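Local coordinates for protein glycerol-3-phosphate dehydrogenase [NAD(+)] (Dunaliella salina, PDB 6IUY) that probably interconverts sn-glycerol 3-phosphate and dihydroxyacetone phosphate with NAD, and through its two domains converts dihydroxyacetone phosphate directly to glycerol, at residues Ala351-Met356 with Ser568-Glu573; Asn449-Val454 with Phe511-Gly516; Ala457-Thr462 with Arg496-Phe501; Thr462-Val467 with Ile521-Gly526; Ile473-Gly478 with Asn482-Ile487. One frame throughout, in Å; residues are numbered along the deposited sequence.

Contact 1: Ala351-Met356 with Ser568-Glu573; sequences APHQFM and SDEVQE. With NAD (nicotinamide-adenine-dinucleotide), chain C.
Part of the NAD site, the loop after strand 346-349 joins the nucleotide-binding half to helix 564-577 through a histidine-carboxylate pair, His353 and Glu570. The evidence is one hydrogen bond, from NE2 of His353 to OE2 of Glu570, 2.6 Å long with an N-H...O angle of 163°. The acceptor lies in the imidazole plane and takes the bond on its syn side, although carboxylate and ring are turned 87° apart. A chi1 of 78° sets the imidazole of His353 between its own backbone N and carbonyl carbon, and this aims the NE2 edge at the helix. Second partners restrict rotation of both groups: ND1 of His353 is hydrogen-bonded to Gln563 OE1, and OE1 of Glu570 to Met382 N. Two residues on, Phe355 lays a ring face over the adenine, with CE2 3.2 Å from C5A of NAD; CG of Gln354 covers the other face, 3.7 Å above the ring plane. A serine in place of Phe355, lacking the ring, would probably leave the adenine freer to shift. Nearer the pyrophosphate, CG of Pro352 approaches O4B of NAD to 3.6 Å. A loop leaving the end of a parallel strand and lining the dinucleotide is characteristic of the Rossmann fold of NAD-dependent dehydrogenases.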
# COMPACT_ATOMS: atom_id res chain seq x y z
N ALA A 351 11.32 20.64 -13.29
CA ALA A 351 11.05 22.05 -13.07
C ALA A 351 9.66 22.16 -12.47
O ALA A 351 8.85 21.29 -12.74
CB ALA A 351 11.13 22.84 -14.39
N PRO A 352 9.39 23.20 -11.66
CA PRO A 352 8.04 23.38 -11.10
C PRO A 352 7.00 23.25 -12.19
O PRO A 352 7.18 23.82 -13.27
CB PRO A 352 8.07 24.80 -10.53
CG PRO A 352 9.49 25.02 -10.18
CD PRO A 352 10.28 24.31 -11.28
N HIS A 353 5.93 22.50 -11.93
CA HIS A 353 5.12 22.02 -13.05
C HIS A 353 4.35 23.09 -13.83
O HIS A 353 3.95 22.84 -14.97
CB HIS A 353 4.15 20.96 -12.57
CG HIS A 353 2.95 21.51 -11.87
ND1 HIS A 353 2.93 21.77 -10.52
CD2 HIS A 353 1.72 21.81 -12.33
CE1 HIS A 353 1.74 22.21 -10.18
NE2 HIS A 353 0.98 22.26 -11.26
N GLN A 354 4.15 24.27 -13.28
CA GLN A 354 3.42 25.29 -14.04
C GLN A 354 4.20 25.79 -15.25
O GLN A 354 3.64 26.40 -16.15
CB GLN A 354 3.07 26.48 -13.16
CG GLN A 354 4.27 27.15 -12.58
CD GLN A 354 4.58 26.65 -11.19
OE1 GLN A 354 4.66 25.44 -10.95
NE2 GLN A 354 4.76 27.58 -10.25
N PHE A 355 5.50 25.50 -15.28
CA PHE A 355 6.39 25.99 -16.33
C PHE A 355 6.57 24.97 -17.44
O PHE A 355 7.13 25.28 -18.50
CB PHE A 355 7.76 26.38 -15.75
CG PHE A 355 7.68 27.45 -14.72
CD1 PHE A 355 6.99 28.62 -14.98
CD2 PHE A 355 8.23 27.26 -13.48
CE1 PHE A 355 6.88 29.61 -14.03
CE2 PHE A 355 8.13 28.25 -12.50
CZ PHE A 355 7.45 29.42 -12.78
N MET A 356 6.10 23.74 -17.19
CA MET A 356 6.52 22.61 -18.01
C MET A 356 5.92 22.66 -19.39
O MET A 356 6.58 22.28 -20.36
CB MET A 356 6.16 21.29 -17.35
CG MET A 356 7.29 20.76 -16.49
SD MET A 356 8.73 20.33 -17.49
CE MET A 356 9.93 20.29 -16.23
N SER A 568 -4.33 21.19 -6.35
CA SER A 568 -5.71 21.17 -5.85
C SER A 568 -6.67 21.74 -6.89
O SER A 568 -7.72 21.15 -7.18
CB SER A 568 -5.84 21.97 -4.54
OG SER A 568 -7.13 21.83 -3.98
N ASP A 569 -6.31 22.90 -7.45
CA ASP A 569 -7.16 23.55 -8.45
C ASP A 569 -7.23 22.71 -9.72
O ASP A 569 -8.30 22.56 -10.30
CB ASP A 569 -6.65 24.96 -8.80
CG ASP A 569 -6.79 25.95 -7.64
OD1 ASP A 569 -7.51 25.64 -6.65
OD2 ASP A 569 -6.20 27.05 -7.71
N GLU A 570 -6.12 22.14 -10.15
CA GLU A 570 -6.15 21.35 -11.38
C GLU A 570 -7.15 20.19 -11.25
O GLU A 570 -8.01 20.00 -12.11
CB GLU A 570 -4.75 20.83 -11.73
CG GLU A 570 -3.79 21.96 -12.14
CD GLU A 570 -2.35 21.72 -11.67
OE1 GLU A 570 -2.00 20.56 -11.31
OE2 GLU A 570 -1.56 22.71 -11.65
N VAL A 571 -7.04 19.44 -10.17
CA VAL A 571 -7.95 18.33 -9.90
C VAL A 571 -9.40 18.80 -9.70
O VAL A 571 -10.34 18.13 -10.15
CB VAL A 571 -7.50 17.53 -8.66
CG1 VAL A 571 -8.60 16.56 -8.20
CG2 VAL A 571 -6.23 16.82 -8.97
N GLN A 572 -9.59 19.94 -9.05
CA GLN A 572 -10.96 20.39 -8.83
C GLN A 572 -11.63 20.74 -10.15
O GLN A 572 -12.82 20.49 -10.33
CB GLN A 572 -11.01 21.59 -7.89
CG GLN A 572 -12.38 21.75 -7.22
CD GLN A 572 -12.75 20.52 -6.41
OE1 GLN A 572 -11.88 19.82 -5.91
NE2 GLN A 572 -14.04 20.24 -6.30
N GLU A 573 -10.86 21.33 -11.06
CA GLU A 573 -11.36 21.60 -12.41
C GLU A 573 -11.87 20.32 -13.06
O GLU A 573 -12.98 20.27 -13.59
CB GLU A 573 -10.24 22.23 -13.24
CG GLU A 573 -10.70 22.91 -14.51
CD GLU A 573 -9.54 23.53 -15.27
OE1 GLU A 573 -9.54 23.45 -16.52
OE2 GLU A 573 -8.63 24.09 -14.62
PA NAD C . 11.88 24.76 -6.73
O1A NAD C . 13.12 24.84 -5.94
O2A NAD C . 10.63 24.53 -5.90
O5B NAD C . 11.64 26.14 -7.56
C5B NAD C . 12.75 26.99 -7.89
C4B NAD C . 12.94 27.02 -9.43
O4B NAD C . 11.93 27.64 -9.98
C3B NAD C . 14.15 27.89 -9.77
O3B NAD C . 15.23 27.16 -10.13
C2B NAD C . 13.68 28.76 -10.96
O2B NAD C . 14.74 28.73 -12.02
C1B NAD C . 12.58 28.19 -11.33
N9A NAD C . 11.75 29.14 -11.94
C8A NAD C . 11.24 30.28 -11.42
N7A NAD C . 10.50 30.87 -12.39
C5A NAD C . 10.58 30.12 -13.51
C6A NAD C . 10.04 30.27 -14.78
N6A NAD C . 9.22 31.34 -15.24
N1A NAD C . 10.26 29.34 -15.72
C2A NAD C . 11.04 28.25 -15.42
N3A NAD C . 11.57 28.11 -14.19
C4A NAD C . 11.34 29.05 -13.24
O3 NAD C . 12.05 23.56 -7.79
PN NAD C . 12.34 22.02 -7.47
O1N NAD C . 12.64 21.81 -5.99
O2N NAD C . 13.51 21.52 -8.29
O5D NAD C . 11.01 21.23 -7.78
C5D NAD C . 10.55 21.06 -9.11
C4D NAD C . 9.70 19.79 -9.14
O4D NAD C . 10.24 18.85 -8.38
C3D NAD C . 8.35 20.10 -8.53
O3D NAD C . 7.39 19.60 -9.32
C2D NAD C . 8.35 19.37 -7.15
O2D NAD C . 6.93 19.08 -6.81
C1D NAD C . 9.09 18.32 -7.36
N1N NAD C . 9.74 17.77 -6.19
C2N NAD C . 10.35 18.57 -5.24
C3N NAD C . 10.97 17.99 -4.14
C7N NAD C . 11.61 18.92 -3.08
O7N NAD C . 11.91 18.49 -1.98
N7N NAD C . 11.87 20.30 -3.44
C4N NAD C . 11.00 16.63 -3.97
C5N NAD C . 10.42 15.82 -4.93
C6N NAD C . 9.80 16.41 -6.04

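Contact 2: Asn449-Val454 with Phe511-Gly516; sequences NLLADV and FFESCG
With CG anti to the backbone N (chi1 177°), the amide of Asn449 extends toward Glu513, whose own chain bends at chi2 (-81°) to bring its carboxylate beside the amide. The contact sets strand 446-451, an outermost strand of the mixed Rossmann-type sheet within this chain, against the turn leading into helix 514-526. ND2 of Asn449 comes within 2.8 Å of OE2 of Glu513, but the angle is too poor for a hydrogen bond; the two side chains cross at about a right angle, with amide and carboxylate planes 53° apart. Apolar contact is clearer. The Leu451 and Glu513 side chains approach each other from opposite directions, and CD2 of Leu451 lies 3.6 Å from CG of Glu513. Val425 of the adjacent strand 422-427 touches both Leu451 and Glu513. The turn also belongs to the dimer interface: Phe512 O is hydrogen-bonded to Arg489 NH1 of the second subunit, and the Phe512 ring makes a cation-pi contact with Arg496 of that subunit. Past the strand, Asp453 is the N-cap of helix 454-477: its OD1 is hydrogen-bonded to Gly456 N, and its OD2 to both Arg507 N and Thr510 OG1.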
# COMPACT_ATOMS: atom_id res chain seq x y z
N ASN A 449 13.96 1.41 -7.09
CA ASN A 449 13.09 0.27 -7.33
C ASN A 449 12.40 0.45 -8.69
O ASN A 449 11.70 1.45 -8.90
CB ASN A 449 12.07 0.16 -6.18
CG ASN A 449 11.07 -0.95 -6.37
OD1 ASN A 449 11.34 -1.95 -7.05
ND2 ASN A 449 9.90 -0.79 -5.76
N LEU A 450 12.58 -0.51 -9.60
CA LEU A 450 11.97 -0.40 -10.94
C LEU A 450 10.56 -0.96 -10.98
O LEU A 450 10.28 -2.04 -10.46
CB LEU A 450 12.83 -1.09 -12.01
CG LEU A 450 14.19 -0.49 -12.34
CD1 LEU A 450 14.88 -1.30 -13.43
CD2 LEU A 450 14.10 0.97 -12.77
N LEU A 451 9.67 -0.22 -11.62
CA LEU A 451 8.27 -0.56 -11.66
C LEU A 451 7.80 -0.29 -13.05
O LEU A 451 8.30 0.64 -13.68
CB LEU A 451 7.47 0.28 -10.67
CG LEU A 451 7.04 -0.33 -9.34
CD1 LEU A 451 8.21 -0.96 -8.68
CD2 LEU A 451 6.46 0.78 -8.48
N ALA A 452 6.84 -1.07 -13.54
CA ALA A 452 6.30 -0.80 -14.86
C ALA A 452 5.16 0.22 -14.82
O ALA A 452 4.83 0.81 -15.85
CB ALA A 452 5.85 -2.08 -15.50
N ASP A 453 4.59 0.47 -13.63
CA ASP A 453 3.36 1.27 -13.51
C ASP A 453 3.59 2.79 -13.55
O ASP A 453 3.51 3.46 -12.50
CB ASP A 453 2.60 0.92 -12.21
CG ASP A 453 1.22 1.58 -12.14
OD1 ASP A 453 0.86 2.36 -13.05
OD2 ASP A 453 0.47 1.32 -11.17
N VAL A 454 3.83 3.36 -14.73
CA VAL A 454 4.11 4.79 -14.83
C VAL A 454 2.88 5.64 -14.46
O VAL A 454 3.00 6.65 -13.77
CB VAL A 454 4.59 5.20 -16.26
CG1 VAL A 454 4.56 6.72 -16.41
CG2 VAL A 454 6.00 4.68 -16.53
N PHE A 511 0.60 1.62 -4.60
CA PHE A 511 0.38 2.54 -3.49
C PHE A 511 1.24 2.18 -2.30
O PHE A 511 1.46 3.02 -1.44
CB PHE A 511 -1.09 2.56 -3.13
CG PHE A 511 -1.95 2.98 -4.27
CD1 PHE A 511 -2.11 4.31 -4.57
CD2 PHE A 511 -2.57 2.03 -5.08
CE1 PHE A 511 -2.89 4.71 -5.63
CE2 PHE A 511 -3.35 2.41 -6.14
CZ PHE A 511 -3.50 3.76 -6.43
N PHE A 512 1.76 0.96 -2.27
CA PHE A 512 2.61 0.49 -1.19
C PHE A 512 4.08 0.75 -1.42
O PHE A 512 4.89 0.56 -0.53
CB PHE A 512 2.39 -1.02 -0.95
CG PHE A 512 1.01 -1.34 -0.45
CD1 PHE A 512 0.71 -1.22 0.89
CD2 PHE A 512 0.01 -1.72 -1.32
CE1 PHE A 512 -0.56 -1.49 1.36
CE2 PHE A 512 -1.27 -2.00 -0.85
CZ PHE A 512 -1.55 -1.87 0.48
N GLU A 513 4.42 1.19 -2.63
CA GLU A 513 5.81 1.49 -2.94
C GLU A 513 6.15 2.92 -2.51
O GLU A 513 5.29 3.69 -2.10
CB GLU A 513 6.10 1.32 -4.43
CG GLU A 513 5.71 -0.04 -5.01
CD GLU A 513 6.74 -1.14 -4.74
OE1 GLU A 513 6.54 -2.26 -5.25
OE2 GLU A 513 7.75 -0.90 -4.03
N SER A 514 7.42 3.28 -2.66
CA SER A 514 7.89 4.57 -2.20
C SER A 514 7.11 5.75 -2.80
O SER A 514 6.94 6.77 -2.13
CB SER A 514 9.38 4.73 -2.51
OG SER A 514 9.84 5.98 -2.03
N CYS A 515 6.64 5.62 -4.03
CA CYS A 515 5.91 6.70 -4.69
C CYS A 515 4.52 6.94 -4.09
O CYS A 515 3.93 8.00 -4.32
CB CYS A 515 5.75 6.40 -6.19
SG CYS A 515 5.03 4.74 -6.51
N GLY A 516 4.01 5.97 -3.35
CA GLY A 516 2.66 6.05 -2.81
C GLY A 516 2.62 6.47 -1.35
O GLY A 516 2.71 7.66 -1.05

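Contact 3: Ala457-Thr462 with Arg496-Phe501; sequences AEMCGT and RKFCKF
Sulfur supplies much of this helix-helix contact, for Met459 sets its thioether at the rim of the Phe498 ring and its CG against the thiol of Cys499. The Met-aromatic geometry is edge-on: SD of Met459 is 4.9 Å from the Phe498 ring centroid and 78° off the ring normal. Bends at chi2 and chi3 (71° and 80°) fold the methionine so that its methyl also stays at the rim, with CE 3.7 Å from CE2 of Phe498 and near the ring plane. Closer to the backbone, CG of Met459 packs 3.6 Å from SG of Cys499. Between these two segments the closest CA atoms are those of Met459 and Cys499, 6.9 Å apart. All three side chains are buried, and no hydrogen bond crosses between the segments. Helices 454-477 and 481-502 are thus joined side by side, with Leu391 of strand 388-391 against Met459, Leu575 of helix 564-577 against Phe498, and Phe511 from the loop before helix 514-526 against Cys499.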
# COMPACT_ATOMS: atom_id res chain seq x y z
N ALA A 457 2.57 5.52 -10.30
CA ALA A 457 3.64 6.26 -9.65
C ALA A 457 3.45 7.76 -9.83
O ALA A 457 3.55 8.55 -8.88
CB ALA A 457 5.01 5.85 -10.20
N GLU A 458 3.16 8.14 -11.07
CA GLU A 458 3.17 9.55 -11.42
C GLU A 458 1.97 10.24 -10.81
O GLU A 458 2.09 11.34 -10.30
CB GLU A 458 3.19 9.74 -12.94
CG GLU A 458 3.52 11.18 -13.32
CD GLU A 458 3.73 11.37 -14.80
OE1 GLU A 458 3.20 10.56 -15.58
OE2 GLU A 458 4.43 12.34 -15.18
N MET A 459 0.80 9.60 -10.85
CA MET A 459 -0.40 10.21 -10.28
C MET A 459 -0.32 10.28 -8.74
O MET A 459 -0.80 11.23 -8.13
CB MET A 459 -1.66 9.45 -10.72
CG MET A 459 -2.94 10.09 -10.28
SD MET A 459 -3.35 11.64 -11.12
CE MET A 459 -4.03 10.96 -12.63
N CYS A 460 0.34 9.30 -8.12
CA CYS A 460 0.59 9.36 -6.68
C CYS A 460 1.50 10.52 -6.33
O CYS A 460 1.22 11.28 -5.41
CB CYS A 460 1.23 8.07 -6.16
SG CYS A 460 0.07 6.73 -5.96
N GLY A 461 2.63 10.64 -7.03
CA GLY A 461 3.51 11.78 -6.81
C GLY A 461 2.79 13.12 -6.90
O GLY A 461 3.06 14.00 -6.10
N THR A 462 1.89 13.27 -7.86
CA THR A 462 1.17 14.53 -8.06
C THR A 462 0.04 14.77 -7.07
O THR A 462 -0.06 15.85 -6.53
CB THR A 462 0.58 14.60 -9.50
OG1 THR A 462 1.63 14.82 -10.44
CG2 THR A 462 -0.43 15.71 -9.62
N ARG A 496 -6.02 6.70 -4.55
CA ARG A 496 -6.38 5.37 -5.04
C ARG A 496 -7.60 5.38 -5.95
O ARG A 496 -7.58 4.80 -7.03
CB ARG A 496 -6.65 4.46 -3.84
CG ARG A 496 -6.51 2.98 -4.15
CD ARG A 496 -6.47 2.16 -2.89
NE ARG A 496 -6.66 0.74 -3.16
CZ ARG A 496 -7.74 0.04 -2.80
NH1 ARG A 496 -8.73 0.64 -2.14
NH2 ARG A 496 -7.82 -1.26 -3.07
N LYS A 497 -8.66 6.04 -5.51
CA LYS A 497 -9.91 6.10 -6.26
C LYS A 497 -9.77 6.90 -7.56
O LYS A 497 -10.24 6.49 -8.62
CB LYS A 497 -10.99 6.73 -5.37
CG LYS A 497 -12.39 6.60 -5.88
CD LYS A 497 -13.34 7.46 -5.04
CE LYS A 497 -14.79 7.04 -5.27
NZ LYS A 497 -15.79 8.02 -4.76
N PHE A 498 -9.11 8.05 -7.47
CA PHE A 498 -8.87 8.88 -8.65
C PHE A 498 -8.02 8.12 -9.68
O PHE A 498 -8.26 8.19 -10.88
CB PHE A 498 -8.19 10.18 -8.23
CG PHE A 498 -8.18 11.23 -9.29
CD1 PHE A 498 -9.25 12.07 -9.45
CD2 PHE A 498 -7.07 11.39 -10.12
CE1 PHE A 498 -9.24 13.04 -10.41
CE2 PHE A 498 -7.05 12.36 -11.08
CZ PHE A 498 -8.14 13.19 -11.23
N CYS A 499 -7.03 7.39 -9.20
CA CYS A 499 -6.21 6.57 -10.09
C CYS A 499 -7.05 5.56 -10.84
O CYS A 499 -6.80 5.27 -12.02
CB CYS A 499 -5.13 5.83 -9.32
SG CYS A 499 -3.65 6.79 -9.09
N LYS A 500 -8.05 5.01 -10.16
CA LYS A 500 -8.91 4.03 -10.79
C LYS A 500 -9.92 4.71 -11.72
O LYS A 500 -10.24 4.18 -12.77
CB LYS A 500 -9.59 3.17 -9.71
CG LYS A 500 -8.56 2.37 -8.88
CD LYS A 500 -9.24 1.40 -7.91
CE LYS A 500 -8.22 0.70 -7.01
NZ LYS A 500 -8.91 0.18 -5.80
N PHE A 501 -10.38 5.91 -11.37
CA PHE A 501 -11.29 6.64 -12.25
C PHE A 501 -10.66 7.04 -13.57
O PHE A 501 -11.37 7.27 -14.55
CB PHE A 501 -11.82 7.91 -11.59
CG PHE A 501 -13.03 7.70 -10.74
CD1 PHE A 501 -13.24 6.48 -10.12
CD2 PHE A 501 -13.95 8.71 -10.57
CE1 PHE A 501 -14.35 6.28 -9.33
CE2 PHE A 501 -15.07 8.51 -9.77
CZ PHE A 501 -15.26 7.30 -9.16

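Contact 4: Thr462-Val467 with Ile521-Gly526; sequences TLKNIV and IASSYG. With 13P (1,3-dihydroxyacetonephosphate), chain D.
Lys464 lays the end of its aliphatic chain over Ser523; bent at chi2 (-74°) and extended beyond, it carries NZ into the dihydroxyacetone phosphate pocket. CE sits too close to OG of Ser523 in the model, so the fine geometry carries no weight, and the very short bonds from NZ of Lys464 to O3 of the ligand and to OD1 of Asn465 are doubtful in detail. The bond from NZ of Lys464 to O1P of the ligand, 3.4 Å, is weak and equally uncertain. Asn465 flanks the ligand, its ND2 3.4 Å from C3 and its CG 4.1 Å from C1. An alanine in place of Asn465 is likely to open a gap beside C1 and C3 and leave the Lys464 ammonium without the amide oxygen next to it. OG of Ser523 bonds back to Asp519 O. Lys380 NZ and the backbone N atoms of Arg528 and Asn529 also grip the ligand. Helix 454-477, kinked here, is held between helices 514-526 and 564-577, while Met495 of helix 481-502 touches Lys464.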
# COMPACT_ATOMS: atom_id res chain seq x y z
N THR A 462 1.89 13.27 -7.86
CA THR A 462 1.17 14.53 -8.06
C THR A 462 0.04 14.77 -7.07
O THR A 462 -0.06 15.85 -6.53
CB THR A 462 0.58 14.60 -9.50
OG1 THR A 462 1.63 14.82 -10.44
CG2 THR A 462 -0.43 15.71 -9.62
N LEU A 463 -0.83 13.78 -6.83
CA LEU A 463 -2.00 13.97 -5.96
C LEU A 463 -1.63 14.13 -4.49
O LEU A 463 -2.34 14.78 -3.72
CB LEU A 463 -2.99 12.80 -6.11
CG LEU A 463 -3.78 12.77 -7.41
CD1 LEU A 463 -4.81 11.63 -7.41
CD2 LEU A 463 -4.46 14.11 -7.65
N LYS A 464 -0.52 13.53 -4.09
CA LYS A 464 -0.16 13.53 -2.68
C LYS A 464 0.13 14.93 -2.13
O LYS A 464 0.07 15.15 -0.91
CB LYS A 464 1.04 12.60 -2.46
CG LYS A 464 2.25 13.23 -1.85
CD LYS A 464 3.00 14.10 -2.79
CE LYS A 464 4.35 14.40 -2.19
NZ LYS A 464 5.00 15.63 -2.69
N ASN A 465 0.43 15.89 -3.02
CA ASN A 465 0.67 17.27 -2.60
C ASN A 465 -0.63 17.94 -2.23
O ASN A 465 -0.63 18.89 -1.47
CB ASN A 465 1.37 18.10 -3.69
CG ASN A 465 2.87 17.86 -3.73
OD1 ASN A 465 3.49 17.61 -2.69
ND2 ASN A 465 3.46 17.92 -4.92
N ILE A 466 -1.73 17.49 -2.80
CA ILE A 466 -3.03 17.97 -2.32
C ILE A 466 -3.23 17.53 -0.86
O ILE A 466 -3.54 18.35 0.00
CB ILE A 466 -4.23 17.43 -3.14
CG1 ILE A 466 -4.15 17.85 -4.61
CG2 ILE A 466 -5.57 17.88 -2.50
CD1 ILE A 466 -5.29 17.27 -5.45
N VAL A 467 -3.05 16.23 -0.58
CA VAL A 467 -3.21 15.71 0.79
C VAL A 467 -2.27 16.41 1.76
O VAL A 467 -2.62 16.62 2.91
CB VAL A 467 -2.96 14.16 0.88
CG1 VAL A 467 -3.24 13.66 2.28
CG2 VAL A 467 -3.83 13.41 -0.12
N ILE A 521 3.47 10.50 3.26
CA ILE A 521 3.81 10.64 4.67
C ILE A 521 4.90 11.69 4.88
O ILE A 521 4.72 12.66 5.63
CB ILE A 521 4.26 9.29 5.25
CG1 ILE A 521 3.08 8.32 5.32
CG2 ILE A 521 4.89 9.46 6.64
CD1 ILE A 521 3.44 6.92 5.88
N ALA A 522 6.03 11.50 4.20
CA ALA A 522 7.14 12.45 4.25
C ALA A 522 6.67 13.84 3.91
O ALA A 522 7.06 14.81 4.57
CB ALA A 522 8.28 12.03 3.31
N SER A 523 5.83 13.97 2.89
CA SER A 523 5.37 15.30 2.48
C SER A 523 4.33 15.88 3.42
O SER A 523 4.19 17.12 3.51
CB SER A 523 4.81 15.24 1.06
OG SER A 523 5.80 14.67 0.22
N SER A 524 3.59 15.01 4.10
CA SER A 524 2.57 15.44 5.05
C SER A 524 3.21 15.79 6.38
O SER A 524 2.66 16.56 7.14
CB SER A 524 1.50 14.36 5.22
OG SER A 524 0.81 14.17 3.99
N TYR A 525 4.40 15.25 6.64
CA TYR A 525 5.06 15.58 7.89
C TYR A 525 6.30 16.48 7.70
O TYR A 525 6.72 17.14 8.65
CB TYR A 525 5.44 14.30 8.66
CG TYR A 525 4.23 13.65 9.33
CD1 TYR A 525 3.34 12.86 8.60
CD2 TYR A 525 3.97 13.86 10.69
CE1 TYR A 525 2.23 12.28 9.22
CE2 TYR A 525 2.86 13.29 11.30
CZ TYR A 525 2.01 12.50 10.57
OH TYR A 525 0.92 11.94 11.18
N GLY A 526 6.87 16.55 6.51
CA GLY A 526 8.11 17.30 6.36
C GLY A 526 8.26 18.15 5.11
O GLY A 526 9.36 18.57 4.80
P 13P D . 6.76 19.58 -0.95
O1P 13P D . 6.59 18.09 -1.02
O2P 13P D . 8.06 19.82 -0.23
O3P 13P D . 5.59 20.14 -0.17
O1 13P D . 6.82 20.35 -2.34
C1 13P D . 6.51 19.73 -3.57
C2 13P D . 7.30 18.47 -3.59
O2 13P D . 8.38 18.42 -3.03
C3 13P D . 6.78 17.25 -4.30
O3 13P D . 7.11 16.11 -3.52

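Contact 5: Ile473-Gly478 with Asn482-Ile487; sequences IGDGLG and NSKASI
From its CB, Lys484 leaves helix 481-502, and CG, anti to the backbone N (chi1 -162°), heads on toward helix 454-477 without touching it; contact begins at CD. The extended chain then runs alongside the Asp475 carboxylate: CD lies 3.6 Å and CE 3.5 Å from OD1 of Asp475. At the tip, NZ of Lys484 approaches OD2 of Asp475 on its syn side, 15° out of the carboxylate plane, in a salt bridge of 3.2 Å, and adds a weak bond to OD1. Both ends have stronger partners, Ser524 O for Lys484 NZ and Arg530 NH1 for Asp475 OD2, so the carboxylate is probably well neutralised. One turn further along helix 481-502, CD1 of Ile487 packs 4.3 Å from CA of Gly474; a CB on that glycine would come within 3.1 Å of it, which is tight. These are facing turns of an antiparallel helical hairpin, with Ala537 of helix 528-541 against Ile473, Leu586 of helix 585-594 against Ile487, and the second subunit against Asn482 and Ser483.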
# COMPACT_ATOMS: atom_id res chain seq x y z
N ILE A 473 -3.16 22.02 6.89
CA ILE A 473 -4.30 22.76 7.42
C ILE A 473 -4.67 22.15 8.78
O ILE A 473 -4.90 22.86 9.75
CB ILE A 473 -5.51 22.73 6.49
CG1 ILE A 473 -5.22 23.51 5.20
CG2 ILE A 473 -6.72 23.34 7.17
CD1 ILE A 473 -6.27 23.30 4.13
N GLY A 474 -4.66 20.81 8.85
CA GLY A 474 -4.80 20.11 10.12
C GLY A 474 -3.83 20.60 11.18
O GLY A 474 -4.25 20.96 12.28
N ASP A 475 -2.55 20.63 10.83
CA ASP A 475 -1.51 21.07 11.75
C ASP A 475 -1.76 22.49 12.23
O ASP A 475 -1.52 22.82 13.40
CB ASP A 475 -0.13 21.02 11.09
CG ASP A 475 0.43 19.60 10.98
OD1 ASP A 475 -0.08 18.69 11.64
OD2 ASP A 475 1.42 19.40 10.22
N GLY A 476 -2.21 23.35 11.32
CA GLY A 476 -2.46 24.75 11.64
C GLY A 476 -3.61 24.86 12.63
O GLY A 476 -3.59 25.72 13.50
N LEU A 477 -4.59 23.98 12.50
CA LEU A 477 -5.71 23.90 13.42
C LEU A 477 -5.35 23.41 14.81
O LEU A 477 -6.05 23.71 15.76
CB LEU A 477 -6.78 22.98 12.87
CG LEU A 477 -7.57 23.54 11.71
CD1 LEU A 477 -8.66 22.57 11.37
CD2 LEU A 477 -8.11 24.87 12.16
N GLY A 478 -4.29 22.62 14.93
CA GLY A 478 -3.97 22.02 16.21
C GLY A 478 -4.38 20.56 16.39
O GLY A 478 -4.09 19.99 17.43
N ASN A 482 -4.37 11.28 15.83
CA ASN A 482 -5.48 10.48 15.33
C ASN A 482 -6.19 11.16 14.18
O ASN A 482 -6.46 10.55 13.15
CB ASN A 482 -6.52 10.20 16.42
CG ASN A 482 -6.04 9.19 17.45
OD1 ASN A 482 -5.11 8.42 17.22
ND2 ASN A 482 -6.68 9.22 18.60
N SER A 483 -6.49 12.43 14.37
CA SER A 483 -7.20 13.19 13.36
C SER A 483 -6.32 13.39 12.12
O SER A 483 -6.81 13.33 11.00
CB SER A 483 -7.64 14.52 13.92
OG SER A 483 -8.27 14.30 15.17
N LYS A 484 -5.03 13.60 12.31
CA LYS A 484 -4.16 13.81 11.16
C LYS A 484 -4.09 12.53 10.35
O LYS A 484 -4.05 12.56 9.13
CB LYS A 484 -2.75 14.25 11.57
CG LYS A 484 -1.98 14.88 10.41
CD LYS A 484 -0.53 15.18 10.77
CE LYS A 484 0.15 15.87 9.58
NZ LYS A 484 1.56 16.25 9.82
N ALA A 485 -4.08 11.40 11.06
CA ALA A 485 -4.08 10.08 10.43
C ALA A 485 -5.33 9.86 9.59
O ALA A 485 -5.26 9.21 8.55
CB ALA A 485 -3.96 8.98 11.49
N SER A 486 -6.46 10.39 10.02
CA SER A 486 -7.67 10.33 9.21
C SER A 486 -7.52 11.08 7.89
O SER A 486 -7.89 10.56 6.82
CB SER A 486 -8.85 10.91 9.98
OG SER A 486 -9.08 10.13 11.14
N ILE A 487 -6.97 12.29 7.95
CA ILE A 487 -6.74 13.05 6.72
C ILE A 487 -5.86 12.26 5.77
O ILE A 487 -6.15 12.16 4.59
CB ILE A 487 -6.10 14.41 7.01
CG1 ILE A 487 -7.02 15.22 7.92
CG2 ILE A 487 -5.82 15.17 5.69
CD1 ILE A 487 -6.39 16.48 8.50

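In the fold
Following the chain from its N terminus, residues 351-356 come first, and contact 1 closes the widest loop by reaching 568-573; the other four contacts fall within it. Contact 2 starts at the sheet edge, 449-454, and ends at 511-516, enclosing contacts 3 and 5 but crossing contact 4. Contact 3 brings 457-462 to 496-501 and also crosses contact 4, with which it shares Thr462. Contact 5 closes the shortest loop, between helices 454-477 and 481-502, inside all the others. Contacts 1 and 2 tie the nucleotide-binding sheet and its loop to the helices, whereas contacts 3, 4 and 5, all using helix 454-477, join helices to one another.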